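Local atomic coordinates of aldehyde reductase YahK (Escherichia coli, PDB entry 1UUF), a protein that reduces a wide range of aldehydes to the corresponding alcohols, with a strong preference for NADPH over NADH, and binds two zinc ions per subunit. Residues 105-113 with 124-133. Residues are numbered along the deposited sequence; the frame is centred on the assembly and turned at random.
Sequences GVGCIVDSC and ENYCDHMTGT. With ZN (zinc ion), chain B.
Cys127 and Cys113 reach one zinc ion by different torsions: SG of Cys127 lies anti to its backbone N (chi1 173°), whereas SG of Cys113 sits between its own N and carbonyl carbon (chi1 88°). Both thiolates bind the metal, Cys127 SG at 2.4 Å, and Cys116 and Cys119 complete the four-cysteine site. Cys127 SG also accepts a hydrogen bond from His129 N and a weak, nearly straight one from Cys113 N (3.6 Å).

Away from the metal, residues 109-111 and 131-132 pair as a short antiparallel ribbon. Thr131 N donates to Asp111 O at 2.7 Å, while Thr131 O takes a straight bond from Val110 N (3.0 Å) and a weak one from Asp111 N, so two residues face one in a classic beta bulge. Branched Val110 suits this corner: its CG2 lies against Thr131 CG2 (3.6 Å) and its CG1 against Thr133. Flexible Met130 bends at chi2 and chi3 and crosses Ile109 at about a right angle, its CG 3.6 Å from Ile109 CG2; Ile109 CD1 reaches on to Asn125 CA.

Thr133 closes the far end: its hydroxyl OG1 donates to Gly107 O at 2.5 Å, and its N to Cys108 O at 2.9 Å. A valine here would probably leave Gly107 O without this donor and weaken the tie to the Gly107-Cys108 turn, where Cys108 touches His82, a catalytic-zinc ligand. The two N-H groups pointing at Cys127 SG would be expected to offset part of its negative charge, consistent with a structural zinc site as in related alcohol dehydrogenases.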
loop_
_atom_site.group_PDB
_atom_site.type_symbol
_atom_site.label_atom_id
_atom_site.label_comp_id
_atom_site.label_asym_id
_atom_site.label_seq_id
_atom_site.Cartn_x
_atom_site.Cartn_y
_atom_site.Cartn_z
ATOM N N GLY A 105 10.183 8.570 -30.037
ATOM C CA GLY A 105 10.854 8.542 -28.755
ATOM C C GLY A 105 11.030 7.119 -28.265
ATOM O O GLY A 105 10.331 6.205 -28.709
ATOM N N VAL A 106 11.991 6.940 -27.363
ATOM C CA VAL A 106 12.274 5.645 -26.762
ATOM C C VAL A 106 12.510 5.914 -25.285
ATOM O O VAL A 106 13.205 6.871 -24.928
ATOM C CB VAL A 106 13.535 4.997 -27.356
ATOM C CG1 VAL A 106 13.821 3.674 -26.650
ATOM C CG2 VAL A 106 13.342 4.764 -28.847
ATOM N N GLY A 107 11.921 5.081 -24.436
ATOM C CA GLY A 107 12.075 5.240 -23.000
ATOM C C GLY A 107 13.044 4.238 -22.397
ATOM O O GLY A 107 14.107 3.966 -22.964
ATOM N N CYS A 108 12.667 3.674 -21.253
ATOM C CA CYS A 108 13.511 2.716 -20.540
ATOM C C CYS A 108 13.434 1.284 -21.049
ATOM O O CYS A 108 14.257 0.451 -20.668
ATOM C CB CYS A 108 13.147 2.702 -19.055
ATOM S SG CYS A 108 13.349 4.275 -18.224
ATOM N N ILE A 109 12.455 1.007 -21.907
ATOM C CA ILE A 109 12.233 -0.338 -22.443
ATOM C C ILE A 109 12.494 -0.457 -23.938
ATOM O O ILE A 109 11.993 0.354 -24.719
ATOM C CB ILE A 109 10.766 -0.773 -22.245
ATOM C CG1 ILE A 109 10.328 -0.517 -20.803
ATOM C CG2 ILE A 109 10.602 -2.241 -22.625
ATOM C CD1 ILE A 109 8.839 -0.692 -20.591
ATOM N N VAL A 110 13.270 -1.466 -24.340
ATOM C CA VAL A 110 13.513 -1.692 -25.764
ATOM C C VAL A 110 12.982 -3.059 -26.203
ATOM O O VAL A 110 12.923 -3.349 -27.396
ATOM C CB VAL A 110 15.011 -1.562 -26.155
ATOM C CG1 VAL A 110 15.436 -0.092 -26.085
ATOM C CG2 VAL A 110 15.876 -2.419 -25.247
ATOM N N ASP A 111 12.588 -3.892 -25.239
ATOM C CA ASP A 111 12.018 -5.203 -25.554
ATOM C C ASP A 111 11.439 -5.871 -24.306
ATOM O O ASP A 111 11.719 -5.460 -23.181
ATOM C CB ASP A 111 13.080 -6.121 -26.183
ATOM C CG ASP A 111 12.489 -7.103 -27.194
ATOM O OD1 ASP A 111 11.247 -7.184 -27.302
ATOM O OD2 ASP A 111 13.271 -7.797 -27.884
ATOM N N SER A 112 10.596 -6.876 -24.514
ATOM C CA SER A 112 10.005 -7.633 -23.414
ATOM C C SER A 112 9.600 -8.998 -23.971
ATOM O O SER A 112 9.678 -9.218 -25.182
ATOM C CB SER A 112 8.802 -6.897 -22.808
ATOM O OG SER A 112 7.724 -6.786 -23.717
ATOM N N CYS A 113 9.174 -9.914 -23.111
ATOM C CA CYS A 113 8.823 -11.252 -23.588
ATOM C C CYS A 113 7.606 -11.282 -24.513
ATOM O O CYS A 113 7.503 -12.151 -25.374
ATOM C CB CYS A 113 8.636 -12.212 -22.405
ATOM S SG CYS A 113 6.996 -12.294 -21.665
ATOM N N GLU A 124 4.605 -3.772 -20.163
ATOM C CA GLU A 124 5.914 -4.341 -20.458
ATOM C C GLU A 124 6.950 -3.930 -19.416
ATOM O O GLU A 124 7.964 -4.605 -19.243
ATOM C CB GLU A 124 6.373 -3.911 -21.852
ATOM C CG GLU A 124 5.437 -4.362 -22.964
ATOM C CD GLU A 124 4.390 -3.320 -23.339
ATOM O OE1 GLU A 124 4.080 -2.429 -22.517
ATOM O OE2 GLU A 124 3.863 -3.409 -24.466
ATOM N N ASN A 125 6.687 -2.826 -18.719
ATOM C CA ASN A 125 7.595 -2.329 -17.688
ATOM C C ASN A 125 7.681 -3.256 -16.472
ATOM O O ASN A 125 8.673 -3.240 -15.737
ATOM C CB ASN A 125 7.172 -0.916 -17.250
ATOM C CG ASN A 125 5.714 -0.840 -16.805
ATOM O OD1 ASN A 125 4.824 -1.405 -17.440
ATOM N ND2 ASN A 125 5.465 -0.109 -15.720
ATOM N N TYR A 126 6.645 -4.066 -16.268
ATOM C CA TYR A 126 6.624 -4.996 -15.146
ATOM C C TYR A 126 6.921 -6.432 -15.572
ATOM O O TYR A 126 6.778 -7.367 -14.787
ATOM C CB TYR A 126 5.272 -4.921 -14.429
ATOM C CG TYR A 126 5.058 -3.592 -13.735
ATOM C CD1 TYR A 126 3.956 -2.791 -14.032
ATOM C CD2 TYR A 126 5.987 -3.115 -12.810
ATOM C CE1 TYR A 126 3.788 -1.542 -13.430
ATOM C CE2 TYR A 126 5.833 -1.872 -12.203
ATOM C CZ TYR A 126 4.736 -1.089 -12.520
ATOM O OH TYR A 126 4.616 0.156 -11.952
ATOM N N CYS A 127 7.336 -6.605 -16.821
ATOM C CA CYS A 127 7.675 -7.931 -17.331
ATOM C C CYS A 127 8.938 -8.412 -16.613
ATOM O O CYS A 127 9.871 -7.637 -16.410
ATOM C CB CYS A 127 7.928 -7.860 -18.843
ATOM S SG CYS A 127 8.565 -9.386 -19.598
ATOM N N ASP A 128 8.969 -9.683 -16.219
ATOM C CA ASP A 128 10.144 -10.222 -15.535
ATOM C C ASP A 128 11.345 -10.314 -16.456
ATOM O O ASP A 128 12.483 -10.437 -15.996
ATOM C CB ASP A 128 9.872 -11.624 -14.985
ATOM C CG ASP A 128 9.110 -11.605 -13.683
ATOM O OD1 ASP A 128 9.328 -10.676 -12.877
ATOM O OD2 ASP A 128 8.310 -12.537 -13.456
ATOM N N HIS A 129 11.096 -10.265 -17.758
ATOM C CA HIS A 129 12.174 -10.382 -18.728
ATOM C C HIS A 129 12.256 -9.173 -19.639
ATOM O O HIS A 129 12.588 -9.286 -20.816
ATOM C CB HIS A 129 11.970 -11.657 -19.538
ATOM C CG HIS A 129 11.725 -12.860 -18.686
ATOM N ND1 HIS A 129 12.694 -13.399 -17.869
ATOM C CD2 HIS A 129 10.601 -13.581 -18.462
ATOM C CE1 HIS A 129 12.178 -14.398 -17.176
ATOM N NE2 HIS A 129 10.909 -14.528 -17.516
ATOM N N MET A 130 11.951 -8.011 -19.079
ATOM C CA MET A 130 12.000 -6.776 -19.838
ATOM C C MET A 130 13.453 -6.425 -20.145
ATOM O O MET A 130 14.328 -6.559 -19.285
ATOM C CB MET A 130 11.332 -5.654 -19.038
ATOM C CG MET A 130 11.294 -4.308 -19.738
ATOM S SD MET A 130 12.676 -3.251 -19.281
ATOM C CE MET A 130 12.041 -2.573 -17.753
ATOM N N THR A 131 13.707 -5.998 -21.378
ATOM C CA THR A 131 15.049 -5.608 -21.793
ATOM C C THR A 131 15.158 -4.094 -21.663
ATOM O O THR A 131 14.486 -3.355 -22.380
ATOM C CB THR A 131 15.326 -5.994 -23.262
ATOM O OG1 THR A 131 15.249 -7.418 -23.408
ATOM C CG2 THR A 131 16.719 -5.522 -23.686
ATOM N N GLY A 132 15.996 -3.640 -20.736
ATOM C CA GLY A 132 16.171 -2.214 -20.534
ATOM C C GLY A 132 16.986 -1.579 -21.642
ATOM O O GLY A 132 17.832 -2.224 -22.257
ATOM N N THR A 133 16.736 -0.297 -21.884
ATOM C CA THR A 133 17.430 0.446 -22.923
ATOM C C THR A 133 18.943 0.347 -22.763
ATOM O O THR A 133 19.678 0.413 -23.746
ATOM C CB THR A 133 16.947 1.897 -22.914
ATOM O OG1 THR A 133 15.520 1.886 -23.034
ATOM C CG2 THR A 133 17.535 2.683 -24.080
HETATM ZN ZN ZN B . 6.554 -10.280 -20.519
#